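Local coordinates for protein HAD family phosphatase (Pseudomonas syringae pv. tomato, PDB 2ODA) that is of unknown function but belongs to the haloacid dehalogenase (HAD) superfamily, most of whose members transfer phosphoryl groups, and is probably related to phosphonoacetaldehyde hydrolase, at residues W87-C93 against D114-S120; A124-T128 against K192-P196; F6-G12 against E106-I111; G15-G21 against L131-G135. Residue numbers count along the deposited sequence, not the author numbering.

Interaction 1 of 4, residues W87-C93 against D114-S120; sequences WPQPDAC and DPRLLQS
A tryptophan laid across the first turn of a helix shows how a loop can be fitted to a helix N-terminus. Asp114 (chi1 t) is the N-cap of helix 115-123, its OD1 accepting from Arg116 N at 2.8 Å and, weakly, from Leu117 N at 3.5 Å. The cis peptide between Trp87 and Pro88 bends segment 87-93 so that Pro88 CA lies 4.2 Å from Ser120 CA. Trp87 (chi1 m, chi2 -21°) takes Leu117 CB over its six-membered ring, 3.6 Å from the centroid, a CH-pi contact. Arg116 (m, t, p) stretches back so that Trp87 CE3 sits 3.6 Å from its NH1, over the guanidinium face; one water bridges Trp87 O and Arg116 NE, another Trp87 O and, weakly, Arg116 NH2. Ser120 (chi1 t) donates from OG to Gln89 O at 2.8 Å, while Pro88 CB packs on Gln119 CG at 3.6 Å. Glu60 forms a salt bridge with Arg116. Beneath, Leu117 rests on Leu110 of strand 109-112 and, with Trp87, on Ile58 of strand 55-58.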
loop_
_atom_site.group_PDB
_atom_site.type_symbol
_atom_site.label_atom_id
_atom_site.label_comp_id
_atom_site.label_asym_id
_atom_site.label_seq_id
_atom_site.Cartn_x
_atom_site.Cartn_y
_atom_site.Cartn_z
ATOM N N TRP B 87 -5.320 -10.599 8.889
ATOM C CA TRP B 87 -3.959 -10.334 9.315
ATOM C C TRP B 87 -3.124 -11.631 9.267
ATOM O O TRP B 87 -3.651 -12.703 9.522
ATOM C CB TRP B 87 -3.963 -9.781 10.742
ATOM C CG TRP B 87 -4.989 -8.704 11.020
ATOM C CD1 TRP B 87 -5.627 -7.903 10.115
ATOM C CD2 TRP B 87 -5.457 -8.302 12.306
ATOM N NE1 TRP B 87 -6.485 -7.040 10.757
ATOM C CE2 TRP B 87 -6.401 -7.270 12.106
ATOM C CE3 TRP B 87 -5.165 -8.713 13.614
ATOM C CZ2 TRP B 87 -7.074 -6.652 13.163
ATOM C CZ3 TRP B 87 -5.825 -8.084 14.665
ATOM C CH2 TRP B 87 -6.773 -7.071 14.431
ATOM N N PRO B 88 -1.821 -11.544 8.973
ATOM C CA PRO B 88 -0.983 -10.377 8.735
ATOM C C PRO B 88 -0.944 -9.864 7.284
ATOM O O PRO B 88 -0.083 -9.034 6.988
ATOM C CB PRO B 88 0.408 -10.875 9.132
ATOM C CG PRO B 88 0.420 -12.323 8.748
ATOM C CD PRO B 88 -1.038 -12.795 8.876
ATOM N N GLN B 89 -1.854 -10.322 6.412
ATOM C CA GLN B 89 -1.965 -9.764 5.051
ATOM C C GLN B 89 -2.199 -8.235 5.113
ATOM O O GLN B 89 -2.865 -7.738 6.046
ATOM C CB GLN B 89 -3.096 -10.432 4.237
ATOM C CG GLN B 89 -2.868 -11.897 3.853
ATOM C CD GLN B 89 -1.625 -12.090 3.014
ATOM O OE1 GLN B 89 -0.562 -12.418 3.537
ATOM N NE2 GLN B 89 -1.750 -11.888 1.703
ATOM N N PRO B 90 -1.602 -7.479 4.163
ATOM C CA PRO B 90 -1.693 -6.000 4.183
ATOM C C PRO B 90 -3.114 -5.444 3.955
ATOM O O PRO B 90 -3.379 -4.256 4.245
ATOM C CB PRO B 90 -0.790 -5.573 3.002
ATOM C CG PRO B 90 -0.766 -6.814 2.084
ATOM C CD PRO B 90 -0.751 -7.966 3.061
ATOM N N ASP B 91 -3.998 -6.296 3.427
ATOM C CA ASP B 91 -5.367 -5.925 3.017
ATOM C C ASP B 91 -6.142 -5.055 4.020
ATOM O O ASP B 91 -6.731 -4.055 3.639
ATOM C CB ASP B 91 -6.200 -7.172 2.736
ATOM C CG ASP B 91 -5.612 -8.039 1.650
ATOM O OD1 ASP B 91 -4.379 -8.242 1.633
ATOM O OD2 ASP B 91 -6.404 -8.514 0.816
ATOM N N ALA B 92 -6.165 -5.454 5.292
ATOM C CA ALA B 92 -6.893 -4.693 6.293
ATOM C C ALA B 92 -6.454 -3.212 6.315
ATOM O O ALA B 92 -7.280 -2.313 6.455
ATOM C CB ALA B 92 -6.719 -5.314 7.648
ATOM N N CYS B 93 -5.153 -2.968 6.181
ATOM C CA CYS B 93 -4.629 -1.594 6.226
ATOM C C CYS B 93 -4.874 -0.826 4.925
ATOM O O CYS B 93 -5.301 0.341 4.945
ATOM C CB CYS B 93 -3.147 -1.617 6.564
ATOM S SG CYS B 93 -2.854 -2.189 8.275
ATOM N N ASP B 114 -1.219 -5.029 18.943
ATOM C CA ASP B 114 -1.410 -6.423 18.535
ATOM C C ASP B 114 -0.380 -6.798 17.473
ATOM O O ASP B 114 -0.345 -6.187 16.405
ATOM C CB ASP B 114 -2.828 -6.643 17.970
ATOM C CG ASP B 114 -3.106 -8.109 17.622
ATOM O OD1 ASP B 114 -2.249 -8.755 17.025
ATOM O OD2 ASP B 114 -4.192 -8.610 17.909
ATOM N N PRO B 115 0.470 -7.802 17.765
ATOM C CA PRO B 115 1.571 -8.116 16.843
ATOM C C PRO B 115 1.112 -8.487 15.450
ATOM O O PRO B 115 1.834 -8.219 14.482
ATOM C CB PRO B 115 2.250 -9.324 17.500
ATOM C CG PRO B 115 1.895 -9.230 18.910
ATOM C CD PRO B 115 0.499 -8.678 18.954
ATOM N N ARG B 116 -0.066 -9.090 15.355
ATOM C CA ARG B 116 -0.620 -9.523 14.062
ATOM C C ARG B 116 -1.118 -8.363 13.212
ATOM O O ARG B 116 -0.873 -8.311 11.994
ATOM C CB ARG B 116 -1.726 -10.554 14.260
ATOM C CG ARG B 116 -1.187 -11.933 14.707
ATOM C CD ARG B 116 -2.329 -12.916 15.005
ATOM N NE ARG B 116 -3.205 -13.089 13.832
ATOM C CZ ARG B 116 -4.461 -12.666 13.803
ATOM N NH1 ARG B 116 -4.956 -12.078 14.875
ATOM N NH2 ARG B 116 -5.221 -12.822 12.721
ATOM N N LEU B 117 -1.808 -7.426 13.847
ATOM C CA LEU B 117 -2.206 -6.218 13.150
ATOM C C LEU B 117 -1.012 -5.323 12.825
ATOM O O LEU B 117 -0.931 -4.778 11.719
ATOM C CB LEU B 117 -3.302 -5.486 13.928
ATOM C CG LEU B 117 -3.692 -4.095 13.398
ATOM C CD1 LEU B 117 -4.221 -4.133 11.930
ATOM C CD2 LEU B 117 -4.729 -3.476 14.351
ATOM N N LEU B 118 -0.092 -5.143 13.773
ATOM C CA LEU B 118 1.153 -4.437 13.472
ATOM C C LEU B 118 1.897 -5.042 12.290
ATOM O O LEU B 118 2.415 -4.316 11.437
ATOM C CB LEU B 118 2.068 -4.365 14.701
ATOM C CG LEU B 118 1.470 -3.469 15.798
ATOM C CD1 LEU B 118 2.141 -3.788 17.131
ATOM C CD2 LEU B 118 1.613 -1.983 15.404
ATOM N N GLN B 119 1.972 -6.364 12.242
ATOM C CA GLN B 119 2.563 -7.058 11.090
ATOM C C GLN B 119 1.840 -6.729 9.776
ATOM O O GLN B 119 2.481 -6.555 8.732
ATOM C CB GLN B 119 2.592 -8.572 11.331
ATOM C CG GLN B 119 3.437 -9.352 10.268
ATOM C CD GLN B 119 4.907 -8.971 10.310
ATOM O OE1 GLN B 119 5.595 -9.252 11.279
ATOM N NE2 GLN B 119 5.389 -8.317 9.269
ATOM N N SER B 120 0.508 -6.673 9.819
ATOM C CA SER B 120 -0.265 -6.234 8.644
ATOM C C SER B 120 0.195 -4.827 8.213
ATOM O O SER B 120 0.397 -4.575 7.032
ATOM C CB SER B 120 -1.777 -6.265 8.949
ATOM O OG SER B 120 -2.527 -5.643 7.912
HETATM O O HOH W 1 -5.888 -13.955 9.599
HETATM O O HOH W 2 -2.543 -15.063 11.472
#

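Interaction 2 of 4, residues A124-T128 against K192-P196; sequences AGLWT and KGEKP
The last residue of the chain, Pro196, forms the lid on a buried tryptophan: a proline-tryptophan CH-pi contact covering the N-terminal end of strand 127-131, an inner strand of the Rossmann-like HAD sheet. On one side, Gly125 (phi 94°) ends the preceding helix in a Schellman motif, and Leu126 leads in extended form into Trp127. On the other, Gly193 (phi 93°) is the C-prime residue of a second Schellman motif, after which Glu194 and Lys195 run extended to Pro196. The two backbones come closest at Trp127 and Pro196, with CA atoms 5.2 Å apart, and no hydrogen bond joins the segments. Trp127 (chi1 m, chi2 96°) sends its indole out from the strand to meet the tail. Glu194 O lies at the ring edge, 3.3 Å from Trp127 CZ2, whereas Pro196 CB touches Gly125 O and Leu126 O, each at 3.6 Å. Helix 179-191 packs on the indole, and the terminal carboxylate of Pro196 is hydrogen-bonded to His170. Across the dimer, Lys195 NZ forms a salt bridge with Pro196 OXT of the second subunit. The C-gamma-exo ring of Pro196 places CG over the five-membered ring of Trp127, 3.5 Å from its centroid and 15° off the normal.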
loop_
_atom_site.group_PDB
_atom_site.type_symbol
_atom_site.label_atom_id
_atom_site.label_comp_id
_atom_site.label_asym_id
_atom_site.label_seq_id
_atom_site.Cartn_x
_atom_site.Cartn_y
_atom_site.Cartn_z
ATOM N N ALA B 124 1.954 -3.777 4.823
ATOM C CA ALA B 124 1.253 -2.830 3.943
ATOM C C ALA B 124 2.124 -1.601 3.617
ATOM O O ALA B 124 1.760 -0.773 2.770
ATOM C CB ALA B 124 -0.085 -2.399 4.589
ATOM N N GLY B 125 3.270 -1.492 4.282
ATOM C CA GLY B 125 4.218 -0.422 3.975
ATOM C C GLY B 125 4.067 0.809 4.849
ATOM O O GLY B 125 4.641 1.855 4.535
ATOM N N LEU B 126 3.285 0.695 5.931
ATOM C CA LEU B 126 3.029 1.845 6.814
ATOM C C LEU B 126 4.102 2.054 7.881
ATOM O O LEU B 126 4.888 1.151 8.193
ATOM C CB LEU B 126 1.654 1.710 7.506
ATOM C CG LEU B 126 0.446 2.101 6.628
ATOM C CD1 LEU B 126 0.052 0.946 5.730
ATOM C CD2 LEU B 126 -0.764 2.518 7.475
ATOM N N TRP B 127 4.124 3.277 8.425
ATOM C CA TRP B 127 4.763 3.547 9.707
ATOM C C TRP B 127 3.925 2.850 10.776
ATOM O O TRP B 127 2.699 2.746 10.653
ATOM C CB TRP B 127 4.796 5.057 10.003
ATOM C CG TRP B 127 5.844 5.806 9.201
ATOM C CD1 TRP B 127 5.659 6.489 8.024
ATOM C CD2 TRP B 127 7.221 5.941 9.538
ATOM N NE1 TRP B 127 6.859 7.050 7.605
ATOM C CE2 TRP B 127 7.834 6.718 8.515
ATOM C CE3 TRP B 127 8.009 5.469 10.599
ATOM C CZ2 TRP B 127 9.204 7.024 8.522
ATOM C CZ3 TRP B 127 9.373 5.781 10.615
ATOM C CH2 TRP B 127 9.953 6.562 9.579
ATOM N N THR B 128 4.588 2.378 11.828
ATOM C CA THR B 128 3.882 1.696 12.937
ATOM C C THR B 128 4.266 2.227 14.311
ATOM O O THR B 128 5.431 2.502 14.571
ATOM C CB THR B 128 4.108 0.146 12.928
ATOM O OG1 THR B 128 5.504 -0.149 13.027
ATOM C CG2 THR B 128 3.592 -0.466 11.635
ATOM N N LYS B 192 14.434 13.754 8.040
ATOM C CA LYS B 192 15.823 13.311 7.863
ATOM C C LYS B 192 15.958 12.193 6.825
ATOM O O LYS B 192 17.008 11.547 6.719
ATOM C CB LYS B 192 16.427 12.864 9.206
ATOM C CG LYS B 192 16.467 13.967 10.248
ATOM C CD LYS B 192 16.784 13.429 11.648
ATOM C CE LYS B 192 16.814 14.596 12.641
ATOM N NZ LYS B 192 17.465 14.245 13.932
ATOM N N GLY B 193 14.882 11.949 6.082
ATOM C CA GLY B 193 14.914 10.988 4.983
ATOM C C GLY B 193 14.502 9.566 5.333
ATOM O O GLY B 193 14.501 8.700 4.447
ATOM N N GLU B 194 14.133 9.311 6.590
ATOM C CA GLU B 194 13.715 7.947 6.990
ATOM C C GLU B 194 12.362 7.562 6.393
ATOM O O GLU B 194 11.411 8.363 6.398
ATOM C CB GLU B 194 13.669 7.781 8.524
ATOM C CG GLU B 194 13.722 6.291 8.963
ATOM C CD GLU B 194 13.542 6.084 10.443
ATOM O OE1 GLU B 194 13.888 6.980 11.233
ATOM O OE2 GLU B 194 13.072 4.995 10.830
ATOM N N LYS B 195 12.289 6.339 5.865
ATOM C CA LYS B 195 11.049 5.785 5.344
ATOM C C LYS B 195 10.713 4.528 6.125
ATOM O O LYS B 195 11.610 3.941 6.760
ATOM C CB LYS B 195 11.194 5.437 3.860
ATOM C CG LYS B 195 11.532 6.621 2.945
ATOM C CD LYS B 195 11.949 6.104 1.553
ATOM C CE LYS B 195 12.098 7.219 0.518
ATOM N NZ LYS B 195 12.644 6.657 -0.766
ATOM N N PRO B 196 9.430 4.094 6.086
ATOM C CA PRO B 196 9.037 2.888 6.811
ATOM C C PRO B 196 9.877 1.674 6.449
ATOM O O PRO B 196 10.301 1.510 5.306
ATOM C CB PRO B 196 7.586 2.674 6.372
ATOM C CG PRO B 196 7.102 4.009 6.057
ATOM C CD PRO B 196 8.263 4.721 5.425
ATOM O OXT PRO B 196 10.132 0.830 7.322
#

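Interaction 3 of 4, residues F6-G12 against E106-I111; sequences FPALLFG and EGCVLI
Two parallel strands trade hydrogen bonds in an alternating ladder. The axes of strand segments 9-12 and 109-111 approach to 4.7 Å, their N-to-C directions 19° apart, pairing Leu9 with Val109, Leu10 with Leu110 and Phe11 with Ile111. Ala8 O accepts a weak bond from Val109 N (3.3 Å). Leu10 donates from N to Val109 O and accepts at O from Ile111 N, both at 2.8 Å, and Gly12 N reaches Ile111 O at 3.0 Å. Further backbone hydrogen bonds join Leu9 to Pro54 and Ala56, Phe11 to Ala56 and Ile58, and Cys108 to Trp127, making these inner strands of the parallel Rossmannoid HAD sheet; Gly12 probably stands where most HAD enzymes carry the aspartate nucleophile. Gly107 (phi 87°) has its O buried with no polar partner, 3.1 Å from Phe6 CD1 at the ring edge. Leu9, Phe11, Val109 and Ile111 share one face, where Ile111 CD1 sits over the Phe11 ring, 4.0 Å from its centroid. On the other, Leu10 CB meets Leu110 CD1 at 3.8 Å.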
loop_
_atom_site.group_PDB
_atom_site.type_symbol
_atom_site.label_atom_id
_atom_site.label_comp_id
_atom_site.label_asym_id
_atom_site.label_seq_id
_atom_site.Cartn_x
_atom_site.Cartn_y
_atom_site.Cartn_z
ATOM N N PHE B 6 1.062 14.118 8.528
ATOM C CA PHE B 6 0.488 12.778 8.390
ATOM C C PHE B 6 -0.860 12.840 7.679
ATOM O O PHE B 6 -1.769 13.558 8.118
ATOM C CB PHE B 6 0.348 12.107 9.776
ATOM C CG PHE B 6 1.642 12.001 10.514
ATOM C CD1 PHE B 6 2.522 10.958 10.240
ATOM C CD2 PHE B 6 1.999 12.950 11.477
ATOM C CE1 PHE B 6 3.743 10.841 10.915
ATOM C CE2 PHE B 6 3.225 12.860 12.137
ATOM C CZ PHE B 6 4.097 11.802 11.843
ATOM N N PRO B 7 -1.002 12.108 6.562
ATOM C CA PRO B 7 -2.280 12.149 5.841
ATOM C C PRO B 7 -3.428 11.353 6.482
ATOM O O PRO B 7 -4.586 11.720 6.297
ATOM C CB PRO B 7 -1.940 11.589 4.463
ATOM C CG PRO B 7 -0.689 10.815 4.627
ATOM C CD PRO B 7 0.007 11.274 5.880
ATOM N N ALA B 8 -3.115 10.302 7.237
ATOM C CA ALA B 8 -4.151 9.453 7.820
ATOM C C ALA B 8 -3.533 8.652 8.964
ATOM O O ALA B 8 -2.342 8.339 8.925
ATOM C CB ALA B 8 -4.727 8.504 6.773
ATOM N N LEU B 9 -4.361 8.324 9.949
ATOM C CA LEU B 9 -3.977 7.443 11.035
ATOM C C LEU B 9 -4.951 6.279 11.134
ATOM O O LEU B 9 -6.185 6.458 11.092
ATOM C CB LEU B 9 -3.903 8.195 12.374
ATOM C CG LEU B 9 -2.977 9.415 12.504
ATOM C CD1 LEU B 9 -3.151 10.063 13.880
ATOM C CD2 LEU B 9 -1.512 9.020 12.306
ATOM N N LEU B 10 -4.390 5.079 11.254
ATOM C CA LEU B 10 -5.170 3.853 11.471
ATOM C C LEU B 10 -4.954 3.383 12.886
ATOM O O LEU B 10 -3.818 3.409 13.360
ATOM C CB LEU B 10 -4.701 2.763 10.512
ATOM C CG LEU B 10 -4.722 3.164 9.030
ATOM C CD1 LEU B 10 -4.264 1.961 8.188
ATOM C CD2 LEU B 10 -6.119 3.664 8.588
ATOM N N PHE B 11 -6.026 2.936 13.556
ATOM C CA PHE B 11 -5.923 2.439 14.937
ATOM C C PHE B 11 -6.543 1.063 15.054
ATOM O O PHE B 11 -7.629 0.825 14.543
ATOM C CB PHE B 11 -6.726 3.330 15.900
ATOM C CG PHE B 11 -6.171 4.701 16.087
ATOM C CD1 PHE B 11 -6.565 5.746 15.249
ATOM C CD2 PHE B 11 -5.303 4.972 17.136
ATOM C CE1 PHE B 11 -6.063 7.049 15.450
ATOM C CE2 PHE B 11 -4.810 6.270 17.354
ATOM C CZ PHE B 11 -5.203 7.301 16.505
ATOM N N GLY B 12 -5.884 0.156 15.760
ATOM C CA GLY B 12 -6.622 -1.011 16.263
ATOM C C GLY B 12 -7.770 -0.523 17.158
ATOM O O GLY B 12 -7.678 0.532 17.773
ATOM N N GLU B 106 2.532 7.421 1.578
ATOM C CA GLU B 106 3.584 8.117 2.304
ATOM C C GLU B 106 3.034 8.880 3.519
ATOM O O GLU B 106 2.105 9.691 3.395
ATOM C CB GLU B 106 4.383 9.057 1.397
ATOM C CG GLU B 106 5.595 9.684 2.136
ATOM C CD GLU B 106 6.329 10.729 1.314
ATOM O OE1 GLU B 106 6.044 10.848 0.113
ATOM O OE2 GLU B 106 7.206 11.424 1.879
ATOM N N GLY B 107 3.613 8.587 4.680
ATOM C CA GLY B 107 3.271 9.257 5.932
ATOM C C GLY B 107 2.110 8.662 6.705
ATOM O O GLY B 107 1.816 9.117 7.822
ATOM N N CYS B 108 1.422 7.667 6.132
ATOM C CA CYS B 108 0.328 6.997 6.866
ATOM C C CYS B 108 0.876 6.158 8.028
ATOM O O CYS B 108 1.943 5.554 7.910
ATOM C CB CYS B 108 -0.522 6.143 5.928
ATOM S SG CYS B 108 -1.448 7.112 4.710
ATOM N N VAL B 109 0.143 6.123 9.146
ATOM C CA VAL B 109 0.611 5.442 10.364
ATOM C C VAL B 109 -0.453 4.483 10.896
ATOM O O VAL B 109 -1.646 4.774 10.813
ATOM C CB VAL B 109 0.948 6.452 11.491
ATOM C CG1 VAL B 109 1.610 5.744 12.684
ATOM C CG2 VAL B 109 1.854 7.575 10.969
ATOM N N LEU B 110 -0.001 3.341 11.435
ATOM C CA LEU B 110 -0.888 2.411 12.126
ATOM C C LEU B 110 -0.445 2.376 13.573
ATOM O O LEU B 110 0.739 2.207 13.860
ATOM C CB LEU B 110 -0.788 0.982 11.537
ATOM C CG LEU B 110 -1.411 -0.125 12.419
ATOM C CD1 LEU B 110 -2.940 -0.019 12.465
ATOM C CD2 LEU B 110 -1.008 -1.520 11.903
ATOM N N ILE B 111 -1.399 2.522 14.472
ATOM C CA ILE B 111 -1.140 2.413 15.900
ATOM C C ILE B 111 -1.895 1.178 16.408
ATOM O O ILE B 111 -3.095 1.072 16.183
ATOM C CB ILE B 111 -1.659 3.668 16.627
ATOM C CG1 ILE B 111 -0.952 4.926 16.076
ATOM C CG2 ILE B 111 -1.439 3.554 18.146
ATOM C CD1 ILE B 111 -1.812 5.773 15.141
#

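Interaction 4 of 4, residues G15-G21 against L131-G135; sequences GCLVDFG and LASCG
Loops that meet at the C-terminal ends of parallel strands can be joined with very few bonds, as here. Leu131, the last residue of its strand (chi1 m, chi2 t), points CD1 at Cys16 SG, 3.5 Å away; Cys16 has chi1 t. The chain then turns through Ala132 to Ser133, whose O lies 3.4 Å from Phe20 CZ. Cys134 (chi1 p) makes the closest fit. Its CB is 3.3 Å from Phe20 CD1, and its CA lies over the Phe20 ring, 3.9 Å from the centroid, a CH-pi contact that the t rotamer of Phe20 brings about. Cys134 O accepts from Gly21 N at 2.8 Å, the one hydrogen bond across the segments, and touches Gly15 CA at 3.3 Å. Gly135 finally passes Gly15 O, its CA 3.7 Å away. Glycine is called for twice: a CB on Gly15 (phi 69°) would crowd Cys134 O, whereas one on Gly21 (phi 81°) would be jammed against Phe20 O. The weakly bonded helical turn 13-17 directly after strand 9-12, with a wider pi-type turn at 15-17, is consistent with the squiggle of HAD enzymes. Around it, Leu131 leans on Ile173 of strand 171-173, and Phe20 meets Trp145 of helix 142-147 edge-to-face.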
loop_
_atom_site.group_PDB
_atom_site.type_symbol
_atom_site.label_atom_id
_atom_site.label_comp_id
_atom_site.label_asym_id
_atom_site.label_seq_id
_atom_site.Cartn_x
_atom_site.Cartn_y
_atom_site.Cartn_z
ATOM N N GLY B 15 -7.936 -3.331 22.611
ATOM C CA GLY B 15 -6.550 -3.335 23.111
ATOM C C GLY B 15 -5.738 -2.173 22.570
ATOM O O GLY B 15 -4.490 -2.232 22.460
ATOM N N CYS B 16 -6.441 -1.104 22.206
ATOM C CA CYS B 16 -5.757 0.041 21.638
ATOM C C CYS B 16 -6.544 1.330 21.920
ATOM O O CYS B 16 -6.167 2.073 22.821
ATOM C CB CYS B 16 -5.474 -0.211 20.149
ATOM S SG CYS B 16 -4.757 1.155 19.244
ATOM N N LEU B 17 -7.629 1.585 21.178
ATOM C CA LEU B 17 -8.524 2.708 21.486
ATOM C C LEU B 17 -9.354 2.425 22.746
ATOM O O LEU B 17 -9.529 3.285 23.594
ATOM C CB LEU B 17 -9.461 2.977 20.299
ATOM C CG LEU B 17 -8.777 3.526 19.032
ATOM C CD1 LEU B 17 -9.750 3.446 17.847
ATOM C CD2 LEU B 17 -8.325 4.964 19.304
ATOM N N VAL B 18 -9.866 1.202 22.840
ATOM C CA VAL B 18 -10.770 0.828 23.911
ATOM C C VAL B 18 -10.313 -0.548 24.395
ATOM O O VAL B 18 -9.355 -1.105 23.854
ATOM C CB VAL B 18 -12.257 0.740 23.410
ATOM C CG1 VAL B 18 -12.825 2.120 22.997
ATOM C CG2 VAL B 18 -12.388 -0.242 22.247
ATOM N N ASP B 19 -11.011 -1.108 25.378
ATOM C CA ASP B 19 -10.810 -2.514 25.763
ATOM C C ASP B 19 -9.372 -2.835 26.208
ATOM O O ASP B 19 -8.697 -3.725 25.652
ATOM C CB ASP B 19 -11.304 -3.474 24.650
ATOM C CG ASP B 19 -11.305 -4.931 25.105
ATOM O OD1 ASP B 19 -11.361 -5.168 26.327
ATOM O OD2 ASP B 19 -11.242 -5.817 24.249
ATOM N N PHE B 20 -8.896 -2.092 27.196
ATOM C CA PHE B 20 -7.545 -2.305 27.740
ATOM C C PHE B 20 -7.366 -3.788 28.083
ATOM O O PHE B 20 -8.208 -4.372 28.790
ATOM C CB PHE B 20 -7.393 -1.448 29.000
ATOM C CG PHE B 20 -6.017 -1.454 29.604
ATOM C CD1 PHE B 20 -5.128 -0.411 29.341
ATOM C CD2 PHE B 20 -5.623 -2.474 30.456
ATOM C CE1 PHE B 20 -3.855 -0.375 29.935
ATOM C CE2 PHE B 20 -4.313 -2.477 31.035
ATOM C CZ PHE B 20 -3.436 -1.411 30.761
ATOM N N GLY B 21 -6.278 -4.386 27.588
ATOM C CA GLY B 21 -6.032 -5.810 27.801
ATOM C C GLY B 21 -6.763 -6.774 26.885
ATOM O O GLY B 21 -6.741 -7.985 27.139
ATOM N N LEU B 131 1.948 -0.184 21.197
ATOM C CA LEU B 131 1.457 0.223 22.508
ATOM C C LEU B 131 1.863 -0.792 23.578
ATOM O O LEU B 131 1.550 -1.970 23.470
ATOM C CB LEU B 131 -0.078 0.423 22.471
ATOM C CG LEU B 131 -0.618 1.591 21.618
ATOM C CD1 LEU B 131 -2.159 1.630 21.614
ATOM C CD2 LEU B 131 -0.072 2.944 22.083
ATOM N N ALA B 132 2.550 -0.318 24.618
ATOM C CA ALA B 132 3.232 -1.237 25.555
ATOM C C ALA B 132 2.385 -1.735 26.740
ATOM O O ALA B 132 2.805 -2.637 27.464
ATOM C CB ALA B 132 4.500 -0.592 26.062
ATOM N N SER B 133 1.219 -1.146 26.953
ATOM C CA SER B 133 0.434 -1.436 28.170
ATOM C C SER B 133 -0.870 -2.159 27.925
ATOM O O SER B 133 -1.282 -3.000 28.727
ATOM C CB SER B 133 0.125 -0.138 28.929
ATOM O OG SER B 133 1.331 0.507 29.357
ATOM N N CYS B 134 -1.562 -1.773 26.858
ATOM C CA CYS B 134 -2.988 -2.106 26.748
ATOM C C CYS B 134 -3.302 -3.254 25.787
ATOM O O CYS B 134 -4.470 -3.625 25.633
ATOM C CB CYS B 134 -3.797 -0.856 26.346
ATOM S SG CYS B 134 -3.258 -0.169 24.802
ATOM N N GLY B 135 -2.274 -3.845 25.185
ATOM C CA GLY B 135 -2.477 -4.827 24.112
ATOM C C GLY B 135 -2.436 -6.267 24.592
ATOM O O GLY B 135 -2.222 -6.511 25.783
#

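How the interactions relate
Interactions 3 and 4 are buried, 1 and 2 only partly so, and the chemistry follows the position. Interaction 3 is backbone hydrogen bonding inside the sheet; interaction 2, on the next strand, has none across its segments and relies on a proline-tryptophan CH-pi contact, yet Trp127 bonds by its backbone to Cys108 and Leu110. Interaction 1 packs helix 115-123 over the strands of interaction 3, with Leu117 O 3.3 Å from Leu110 CD2, and adds water and charge where it meets solvent. Interaction 4 continues beyond the strand ends of interaction 3, where Gly12 O meets Leu17 CG at 3.4 Å. Interactions 1 and 2 also reach the second subunit, whereas 3 and 4 do not.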